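Local coordinates for protein NAD-dependent dehydrogenase (Rhizobium meliloti, PDB 4Z0P) that reduces glyoxylate and hydroxypyruvate to the corresponding hydroxyacids, using NADPH as the source of hydride, at residues S270-W273 against N277-V280; G199-T204 against G209-A214; A214-L219 against A242-C247. All blocks are in the same frame, centred on the assembly; numbering follows the deposited sequence.

Contact 1: S270-W273 against N277-V280; sequences SRFW and NVYV
V280 makes the tight part of this contact, fitting one methyl against the W273 indole and the other against the carbonyl oxygen and CB of F272. CG1 lies anti to the backbone N (chi1 171°) and reaches the six-membered ring of the indole, 3.6 Å from W273 CZ3; the two side chains cross at about a right angle. The other branch, V280 CG2, turns to the neighbouring residue, where it comes within 3.6 Å of F272 O and also touches F272 CB at 4.0 Å. With an alanine here both branches are missing, which would probably open a gap beside W273 CZ3 and F272 O, though the indole keeps its bond to S267 O and its stack on H128 of the second subunit.

V278 packs more loosely: its CG1 stays 4.2 Å from F272 CD1. On this side the backbones are joined through water 1 and not directly. The water lies 2.9 Å from F272 O and 2.7 Å from V278 O, hydrogen-bonded to both, but it has more acceptors in reach than protons, so the bonds are probably shared among them. At the start of 270-273, S270 OG accepts from F272 N at 3.1 Å, an ST turn.

V278 and V280 belong to strand 278-280, within this chain an outermost strand of the seven-stranded parallel sheet, hydrogen-bonded to strand 255-258. F272 and V278 rest on helix 241-250. Y279, on the other side of the strand, makes a cation-pi contact with R119 and touches a bound oxalate.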
loop_
_atom_site.group_PDB
_atom_site.type_symbol
_atom_site.label_atom_id
_atom_site.label_comp_id
_atom_site.label_asym_id
_atom_site.label_seq_id
_atom_site.Cartn_x
_atom_site.Cartn_y
_atom_site.Cartn_z
ATOM N N SER A 270 7.396 25.421 -7.448
ATOM C CA SER A 270 6.389 24.586 -8.125
ATOM C C SER A 270 5.079 24.563 -7.362
ATOM O O SER A 270 5.064 24.462 -6.147
ATOM C CB SER A 270 6.883 23.139 -8.314
ATOM O OG SER A 270 5.895 22.331 -8.947
ATOM N N ARG A 271 3.972 24.623 -8.094
ATOM C CA ARG A 271 2.666 24.402 -7.492
ATOM C C ARG A 271 2.473 22.996 -6.925
ATOM O O ARG A 271 1.621 22.816 -6.060
ATOM C CB ARG A 271 1.566 24.684 -8.510
ATOM C CG ARG A 271 1.431 26.171 -8.848
ATOM C CD ARG A 271 0.239 26.379 -9.772
ATOM N NE ARG A 271 -0.989 25.940 -9.107
ATOM C CZ ARG A 271 -2.096 25.510 -9.713
ATOM N NH1 ARG A 271 -2.163 25.428 -11.032
ATOM N NH2 ARG A 271 -3.143 25.152 -8.975
ATOM N N PHE A 272 3.233 22.013 -7.399
ATOM C CA PHE A 272 2.954 20.626 -7.031
ATOM C C PHE A 272 3.097 20.384 -5.526
ATOM O O PHE A 272 2.399 19.547 -4.984
ATOM C CB PHE A 272 3.830 19.640 -7.785
ATOM C CG PHE A 272 3.485 19.479 -9.235
ATOM C CD1 PHE A 272 2.208 19.067 -9.626
ATOM C CD2 PHE A 272 4.434 19.683 -10.201
ATOM C CE1 PHE A 272 1.909 18.884 -10.943
ATOM C CE2 PHE A 272 4.140 19.526 -11.541
ATOM C CZ PHE A 272 2.864 19.144 -11.914
ATOM N N TRP A 273 4.004 21.102 -4.861
ATOM C CA TRP A 273 4.239 20.889 -3.440
ATOM C C TRP A 273 2.986 21.068 -2.587
ATOM O O TRP A 273 2.840 20.398 -1.564
ATOM C CB TRP A 273 5.319 21.818 -2.913
ATOM C CG TRP A 273 6.697 21.703 -3.549
ATOM C CD1 TRP A 273 7.298 22.609 -4.372
ATOM C CD2 TRP A 273 7.654 20.661 -3.346
ATOM N NE1 TRP A 273 8.556 22.198 -4.699
ATOM C CE2 TRP A 273 8.813 21.002 -4.090
ATOM C CE3 TRP A 273 7.650 19.473 -2.622
ATOM C CZ2 TRP A 273 9.942 20.203 -4.117
ATOM C CZ3 TRP A 273 8.796 18.676 -2.637
ATOM C CH2 TRP A 273 9.921 19.037 -3.373
ATOM N N ASN A 277 -4.442 17.161 -3.956
ATOM C CA ASN A 277 -4.527 15.746 -4.349
ATOM C C ASN A 277 -3.315 15.298 -5.166
ATOM O O ASN A 277 -3.436 14.385 -5.975
ATOM C CB ASN A 277 -5.839 15.455 -5.088
ATOM C CG ASN A 277 -7.063 15.654 -4.211
ATOM O OD1 ASN A 277 -7.185 15.022 -3.157
ATOM N ND2 ASN A 277 -7.983 16.529 -4.638
ATOM N N VAL A 278 -2.154 15.900 -4.898
ATOM C CA VAL A 278 -0.883 15.477 -5.471
ATOM C C VAL A 278 0.066 15.033 -4.393
ATOM O O VAL A 278 0.288 15.756 -3.415
ATOM C CB VAL A 278 -0.183 16.585 -6.293
ATOM C CG1 VAL A 278 1.102 16.043 -6.900
ATOM C CG2 VAL A 278 -1.102 17.068 -7.411
ATOM N N TYR A 279 0.627 13.837 -4.572
ATOM C CA TYR A 279 1.693 13.333 -3.720
ATOM C C TYR A 279 3.028 13.489 -4.406
ATOM O O TYR A 279 3.226 12.948 -5.489
ATOM C CB TYR A 279 1.521 11.859 -3.425
ATOM C CG TYR A 279 0.283 11.528 -2.647
ATOM C CD1 TYR A 279 0.204 11.801 -1.295
ATOM C CD2 TYR A 279 -0.829 11.011 -3.268
ATOM C CE1 TYR A 279 -0.919 11.479 -0.563
ATOM C CE2 TYR A 279 -1.993 10.705 -2.561
ATOM C CZ TYR A 279 -2.039 10.946 -1.201
ATOM O OH TYR A 279 -3.158 10.618 -0.499
ATOM N N VAL A 280 3.938 14.233 -3.798
ATOM C CA VAL A 280 5.277 14.445 -4.379
ATOM C C VAL A 280 6.311 13.645 -3.588
ATOM O O VAL A 280 6.394 13.775 -2.367
ATOM C CB VAL A 280 5.683 15.946 -4.324
ATOM C CG1 VAL A 280 7.139 16.175 -4.711
ATOM C CG2 VAL A 280 4.747 16.772 -5.188
HETATM O O HOH W 1 1.650 18.011 -2.661
#

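Contact 2: G199-T204 against G209-A214. With NDP (NADPH dihydro-nicotinamide-adenine-dinucleotide phosphate), chain H.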
loop_
_atom_site.group_PDB
_atom_site.type_symbol
_atom_site.label_atom_id
_atom_site.label_comp_id
_atom_site.label_asym_id
_atom_site.label_seq_id
_atom_site.Cartn_x
_atom_site.Cartn_y
_atom_site.Cartn_z
ATOM N N GLY A 199 2.598 5.247 -14.940
ATOM C CA GLY A 199 3.695 5.332 -15.891
ATOM C C GLY A 199 4.978 4.666 -15.373
ATOM O O GLY A 199 5.551 5.096 -14.374
ATOM N N LEU A 200 5.418 3.639 -16.086
ATOM C CA LEU A 200 6.693 2.952 -15.857
ATOM C C LEU A 200 7.438 2.758 -17.182
ATOM O O LEU A 200 7.961 1.693 -17.467
ATOM C CB LEU A 200 6.463 1.631 -15.163
ATOM C CG LEU A 200 6.107 1.792 -13.674
ATOM C CD1 LEU A 200 5.608 0.469 -13.104
ATOM C CD2 LEU A 200 7.275 2.316 -12.872
ATOM N N LEU A 201 7.469 3.825 -17.964
ATOM C CA LEU A 201 8.184 3.872 -19.246
ATOM C C LEU A 201 9.559 4.510 -19.050
ATOM O O LEU A 201 9.726 5.396 -18.215
ATOM C CB LEU A 201 7.429 4.740 -20.249
ATOM C CG LEU A 201 6.105 4.221 -20.827
ATOM C CD1 LEU A 201 5.359 5.340 -21.527
ATOM C CD2 LEU A 201 6.357 3.043 -21.756
ATOM N N PRO A 202 10.544 4.093 -19.849
ATOM C CA PRO A 202 11.780 4.882 -19.971
ATOM C C PRO A 202 11.496 6.216 -20.651
ATOM O O PRO A 202 10.450 6.361 -21.297
ATOM C CB PRO A 202 12.685 4.024 -20.843
ATOM C CG PRO A 202 11.772 3.059 -21.541
ATOM C CD PRO A 202 10.437 3.038 -20.870
ATOM N N LEU A 203 12.398 7.179 -20.455
ATOM C CA LEU A 203 12.442 8.381 -21.291
ATOM C C LEU A 203 13.224 8.054 -22.528
ATOM O O LEU A 203 14.408 7.697 -22.450
ATOM C CB LEU A 203 13.109 9.575 -20.604
ATOM C CG LEU A 203 13.116 10.881 -21.433
ATOM C CD1 LEU A 203 11.737 11.328 -21.880
ATOM C CD2 LEU A 203 13.802 11.986 -20.662
ATOM N N THR A 204 12.569 8.205 -23.672
ATOM C CA THR A 204 13.222 8.128 -24.968
ATOM C C THR A 204 12.643 9.241 -25.825
ATOM O O THR A 204 11.619 9.830 -25.463
ATOM C CB THR A 204 12.931 6.796 -25.668
ATOM O OG1 THR A 204 11.557 6.782 -26.069
ATOM C CG2 THR A 204 13.213 5.637 -24.720
ATOM N N GLY A 209 7.070 13.711 -23.507
ATOM C CA GLY A 209 5.788 14.410 -23.505
ATOM C C GLY A 209 4.542 13.589 -23.817
ATOM O O GLY A 209 3.511 14.153 -24.183
ATOM N N ILE A 210 4.613 12.272 -23.626
ATOM C CA ILE A 210 3.511 11.374 -23.921
ATOM C C ILE A 210 2.324 11.591 -22.957
ATOM O O ILE A 210 1.165 11.470 -23.351
ATOM C CB ILE A 210 3.979 9.881 -23.938
ATOM C CG1 ILE A 210 2.920 8.959 -24.554
ATOM C CG2 ILE A 210 4.350 9.376 -22.582
ATOM C CD1 ILE A 210 3.443 7.563 -24.839
ATOM N N PHE A 211 2.616 11.952 -21.720
ATOM C CA PHE A 211 1.546 12.142 -20.727
ATOM C C PHE A 211 1.135 13.612 -20.774
ATOM O O PHE A 211 1.711 14.459 -20.089
ATOM C CB PHE A 211 1.994 11.742 -19.331
ATOM C CG PHE A 211 2.528 10.322 -19.228
ATOM C CD1 PHE A 211 1.712 9.229 -19.492
ATOM C CD2 PHE A 211 3.831 10.088 -18.814
ATOM C CE1 PHE A 211 2.184 7.922 -19.355
ATOM C CE2 PHE A 211 4.308 8.789 -18.664
ATOM C CZ PHE A 211 3.489 7.697 -18.937
ATOM N N ASN A 212 0.146 13.893 -21.608
ATOM C CA ASN A 212 -0.324 15.260 -21.885
ATOM C C ASN A 212 -1.854 15.338 -21.779
ATOM O O ASN A 212 -2.521 14.340 -21.485
ATOM C CB ASN A 212 0.156 15.724 -23.263
ATOM C CG ASN A 212 -0.290 14.810 -24.360
ATOM O OD1 ASN A 212 -1.399 14.298 -24.335
ATOM N ND2 ASN A 212 0.589 14.557 -25.309
ATOM N N ALA A 213 -2.396 16.545 -21.928
ATOM C CA ALA A 213 -3.818 16.774 -21.690
ATOM C C ALA A 213 -4.700 15.902 -22.574
ATOM O O ALA A 213 -5.713 15.388 -22.104
ATOM C CB ALA A 213 -4.175 18.246 -21.872
ATOM N N ALA A 214 -4.314 15.723 -23.836
ATOM C CA ALA A 214 -5.089 14.856 -24.736
ATOM C C ALA A 214 -5.169 13.426 -24.219
ATOM O O ALA A 214 -6.211 12.794 -24.320
ATOM C CB ALA A 214 -4.524 14.865 -26.145
HETATM P PA NDP H . 12.221 -2.142 -19.231
HETATM O O1A NDP H . 13.169 -1.856 -20.385
HETATM O O2A NDP H . 12.246 -3.513 -18.643
HETATM O O5B NDP H . 10.763 -1.844 -19.772
HETATM C C5B NDP H . 10.427 -0.729 -20.570
HETATM C C4B NDP H . 9.027 -0.928 -21.084
HETATM O O4B NDP H . 8.649 0.278 -21.742
HETATM C C3B NDP H . 8.891 -2.048 -22.114
HETATM O O3B NDP H . 7.633 -2.679 -21.901
HETATM C C2B NDP H . 8.901 -1.304 -23.432
HETATM O O2B NDP H . 8.210 -1.944 -24.487
HETATM C C1B NDP H . 8.158 -0.057 -23.029
HETATM N N9A NDP H . 8.408 1.016 -24.005
HETATM C C8A NDP H . 9.541 1.690 -24.282
HETATM N N7A NDP H . 9.403 2.595 -25.225
HETATM C C5A NDP H . 8.087 2.497 -25.581
HETATM C C6A NDP H . 7.302 3.163 -26.543
HETATM N N6A NDP H . 7.794 4.141 -27.338
HETATM N N1A NDP H . 5.988 2.820 -26.656
HETATM C C2A NDP H . 5.503 1.851 -25.865
HETATM N N3A NDP H . 6.152 1.148 -24.931
HETATM C C4A NDP H . 7.451 1.532 -24.831
HETATM O O3 NDP H . 12.536 -0.974 -18.160
HETATM P PN NDP H . 12.234 -1.143 -16.574
HETATM O O1N NDP H . 10.855 -1.673 -16.365
HETATM O O2N NDP H . 13.376 -1.815 -15.900
HETATM O O5D NDP H . 12.358 0.391 -16.168
HETATM C C5D NDP H . 11.437 1.323 -16.698
HETATM C C4D NDP H . 11.864 2.746 -16.372
HETATM O O4D NDP H . 11.580 3.053 -15.006
HETATM C C3D NDP H . 13.351 3.057 -16.484
HETATM O O3D NDP H . 13.725 3.280 -17.859
HETATM C C2D NDP H . 13.560 4.291 -15.630
HETATM O O2D NDP H . 13.404 5.484 -16.420
HETATM C C1D NDP H . 12.368 4.176 -14.644
HETATM N N1N NDP H . 12.797 4.029 -13.251
HETATM C C2N NDP H . 12.486 4.997 -12.303
HETATM C C3N NDP H . 12.858 4.871 -10.998
HETATM C C7N NDP H . 12.409 5.815 -9.924
HETATM O O7N NDP H . 13.013 5.784 -8.833
HETATM N N7N NDP H . 11.423 6.656 -10.152
HETATM C C4N NDP H . 13.671 3.700 -10.587
HETATM C C5N NDP H . 13.973 2.728 -11.667
HETATM C C6N NDP H . 13.535 2.889 -12.902
HETATM P P2B NDP H . 8.829 -3.234 -25.226
HETATM O O1X NDP H . 8.686 -4.337 -24.210
HETATM O O2X NDP H . 7.893 -3.387 -26.412
HETATM O O3X NDP H . 10.230 -2.903 -25.579
#
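L201 bridges F211 and the cofactor, and its atoms can be followed outward. L201 CB still stands back, 5.1 Å from F211 CZ. L201 CG is the branch point, itself 4.7 Å from F211 CZ and about as far from NADPH O4B, so that the contact is made by the methyls. CD1 continues the chain away from the backbone, anti to CA (chi2 167°), and meets the ring of F211 at CZ, 4.0 Å away, with I210 CG2 a little farther. CD2 branches off toward NADPH, reaching O4B of the adenosine ribose at 3.6 Å, with C4A of the adenine equally near. One leucine thus packs on the protein interior with one methyl and on the nucleotide with the other.

The F211 ring is covered on one face by its own neighbour, I210 CG2, 3.7 Å above the plane and over its centre. F211 CZ reaches across to G199 CA at 3.9 Å. A side chain at G199 would collide with that end of the ring, since a modelled beta carbon would clash with CZ; the lack of one is what lets the ring come so close. Beyond L201 the cofactor meets a proline, P202 CB lying 3.2 Å from NADPH O3D, a ribose oxygen. No hydrogen bond passes directly between the segments; their direct contact is apolar, while backbone bonds of G209 to G237 and F211 to S238 also place 209-214.

G199 ends strand 196-199 and bonds through its backbone to I231 and A233, in and just past strand 229-232, as expected at the tip of a central strand of a Rossmann fold. I210 and F211 rest on M146 of strand 142-146, F211 also meets F230 of strand 229-232, and N212 caps helix 213-216 through L215 N.

Contact 3: A214-L219 against A242-C247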
loop_
_atom_site.group_PDB
_atom_site.type_symbol
_atom_site.label_atom_id
_atom_site.label_comp_id
_atom_site.label_asym_id
_atom_site.label_seq_id
_atom_site.Cartn_x
_atom_site.Cartn_y
_atom_site.Cartn_z
ATOM N N ALA A 214 -4.314 15.723 -23.836
ATOM C CA ALA A 214 -5.089 14.856 -24.736
ATOM C C ALA A 214 -5.169 13.426 -24.219
ATOM O O ALA A 214 -6.211 12.794 -24.320
ATOM C CB ALA A 214 -4.524 14.865 -26.145
ATOM N N LEU A 215 -4.068 12.927 -23.673
ATOM C CA LEU A 215 -4.050 11.576 -23.094
ATOM C C LEU A 215 -4.892 11.480 -21.845
ATOM O O LEU A 215 -5.682 10.541 -21.701
ATOM C CB LEU A 215 -2.610 11.138 -22.833
ATOM C CG LEU A 215 -2.473 9.713 -22.269
ATOM C CD1 LEU A 215 -1.266 8.983 -22.820
ATOM C CD2 LEU A 215 -2.416 9.736 -20.762
ATOM N N PHE A 216 -4.762 12.457 -20.932
ATOM C CA PHE A 216 -5.562 12.447 -19.693
ATOM C C PHE A 216 -7.074 12.501 -19.987
ATOM O O PHE A 216 -7.861 11.852 -19.280
ATOM C CB PHE A 216 -5.177 13.605 -18.770
ATOM C CG PHE A 216 -3.702 13.632 -18.371
ATOM C CD1 PHE A 216 -3.012 12.459 -18.048
ATOM C CD2 PHE A 216 -3.008 14.830 -18.338
ATOM C CE1 PHE A 216 -1.670 12.489 -17.694
ATOM C CE2 PHE A 216 -1.664 14.869 -17.987
ATOM C CZ PHE A 216 -0.989 13.702 -17.689
ATOM N N ALA A 217 -7.455 13.241 -21.031
ATOM C CA ALA A 217 -8.851 13.317 -21.486
ATOM C C ALA A 217 -9.442 11.996 -22.010
ATOM O O ALA A 217 -10.659 11.869 -22.094
ATOM C CB ALA A 217 -9.001 14.403 -22.531
ATOM N N LYS A 218 -8.583 11.042 -22.373
ATOM C CA LYS A 218 -9.017 9.727 -22.835
ATOM C C LYS A 218 -9.149 8.695 -21.724
ATOM O O LYS A 218 -9.710 7.628 -21.952
ATOM C CB LYS A 218 -8.080 9.208 -23.927
ATOM C CG LYS A 218 -8.162 10.013 -25.213
ATOM C CD LYS A 218 -7.177 9.424 -26.221
ATOM C CE LYS A 218 -7.143 10.203 -27.530
ATOM N NZ LYS A 218 -6.104 11.263 -27.495
ATOM N N LEU A 219 -8.679 9.016 -20.521
ATOM C CA LEU A 219 -8.819 8.109 -19.372
ATOM C C LEU A 219 -10.270 7.960 -18.962
ATOM O O LEU A 219 -11.107 8.814 -19.252
ATOM C CB LEU A 219 -7.956 8.601 -18.213
ATOM C CG LEU A 219 -6.444 8.514 -18.458
ATOM C CD1 LEU A 219 -5.642 9.229 -17.360
ATOM C CD2 LEU A 219 -5.996 7.060 -18.523
ATOM N N ALA A 242 2.618 21.368 -17.344
ATOM C CA ALA A 242 1.609 22.402 -17.549
ATOM C C ALA A 242 0.212 21.771 -17.711
ATOM O O ALA A 242 -0.785 22.309 -17.218
ATOM C CB ALA A 242 1.951 23.263 -18.761
ATOM N N ASP A 243 0.148 20.646 -18.422
ATOM C CA ASP A 243 -1.111 19.942 -18.675
ATOM C C ASP A 243 -1.608 19.212 -17.438
ATOM O O ASP A 243 -2.802 19.188 -17.174
ATOM C CB ASP A 243 -0.954 18.931 -19.807
ATOM C CG ASP A 243 -0.736 19.561 -21.160
ATOM O OD1 ASP A 243 -0.714 20.802 -21.304
ATOM O OD2 ASP A 243 -0.640 18.782 -22.134
ATOM N N ILE A 244 -0.701 18.610 -16.680
ATOM C CA ILE A 244 -1.076 17.959 -15.424
ATOM C C ILE A 244 -1.763 18.985 -14.522
ATOM O O ILE A 244 -2.847 18.742 -13.982
ATOM C CB ILE A 244 0.139 17.339 -14.683
ATOM C CG1 ILE A 244 0.758 16.171 -15.481
ATOM C CG2 ILE A 244 -0.300 16.816 -13.326
ATOM C CD1 ILE A 244 2.077 15.675 -14.895
ATOM N N LEU A 245 -1.129 20.144 -14.376
ATOM C CA LEU A 245 -1.686 21.208 -13.526
ATOM C C LEU A 245 -3.058 21.708 -14.020
ATOM O O LEU A 245 -3.982 21.860 -13.206
ATOM C CB LEU A 245 -0.706 22.369 -13.400
ATOM C CG LEU A 245 0.561 22.060 -12.601
ATOM C CD1 LEU A 245 1.648 23.089 -12.851
ATOM C CD2 LEU A 245 0.233 21.985 -11.125
ATOM N N GLU A 246 -3.179 21.974 -15.325
ATOM C CA GLU A 246 -4.458 22.379 -15.928
ATOM C C GLU A 246 -5.550 21.357 -15.656
ATOM O O GLU A 246 -6.675 21.716 -15.305
ATOM C CB GLU A 246 -4.335 22.530 -17.449
ATOM C CG GLU A 246 -3.683 23.814 -17.901
ATOM C CD GLU A 246 -4.128 24.211 -19.292
ATOM O OE1 GLU A 246 -4.362 25.419 -19.500
ATOM O OE2 GLU A 246 -4.247 23.311 -20.160
ATOM N N CYS A 247 -5.196 20.081 -15.810
ATOM C CA CYS A 247 -6.157 19.005 -15.631
ATOM C C CYS A 247 -6.530 18.770 -14.179
ATOM O O CYS A 247 -7.667 18.403 -13.903
ATOM C CB CYS A 247 -5.648 17.717 -16.252
ATOM S SG CYS A 247 -5.652 17.773 -18.061
#
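F216 and C247 are turned toward each other by matching first torsions: both the phenyl CG (chi1 -57°) and the SG (chi1 -71°) lie anti to their own carbonyl carbons, beside the backbone N. The F216 ring is thereby carried across from helix 213-216 to the side of helix 241-250, where its CD2, CE2 and CZ atoms meet D243, I244 and C247, within about one turn of that helix.

I244 receives the outer end of the ring. Its CG1 is 3.7 Å from F216 CE2 and just as close to CZ, an oblique approach of two apolar groups. D243 contributes backbone here: its carbonyl carbon, D243 C, lies near the ring plane, 4.4 Å from F216 CE2. Farther back toward CB, F216 CD2 is 4.0 Å from C247 SG. The sulfur sits 5.3 Å from the ring centroid and 76° off the normal, so this is a cysteine sulfur-aromatic contact made at the edge and not over a face.

The polar end of D243 works separately: OD2 accepts from A213 N, at the start of the helix that carries F216. A carboxylate there would be expected to interact favourably with the positive end of that short helix. F216 to L219 form a type I turn, with L219 N bonded to F216 O at 3.2 Å. L215 and L219 pack on L197 and on L191 of helix 187-193, and F216 also meets F230.

The chemistry is therefore divided. Direct side-chain packing is dispersion, probably with a weak attraction between the sulfur and the ring edge, and gives little directionality, whereas the D243 bond to A213 adds a directional polar link between the two helices.

How the contacts relate
Along the chain the three contacts follow in series, none nested in or crossing another. Contact 2 comes first, closing the short loop that leaves strand 196-199 at the cofactor and runs to helix 213-216. Contact 3 shares A214 with it and spans a longer excursion, through strand 229-232, to bring helix 241-250 beside that helix; F211 O lies 3.7 Å from F216 CZ, where the two contacts touch. Contact 1 closes last, around the few residues before edge strand 278-280, and meets contact 3 where F272 CE1 approaches L245 CD2 at 3.5 Å. Helix 241-250 thus links the cofactor-side loop region to the edge of the seven-stranded sheet, while contacts 1 and 2 do not touch.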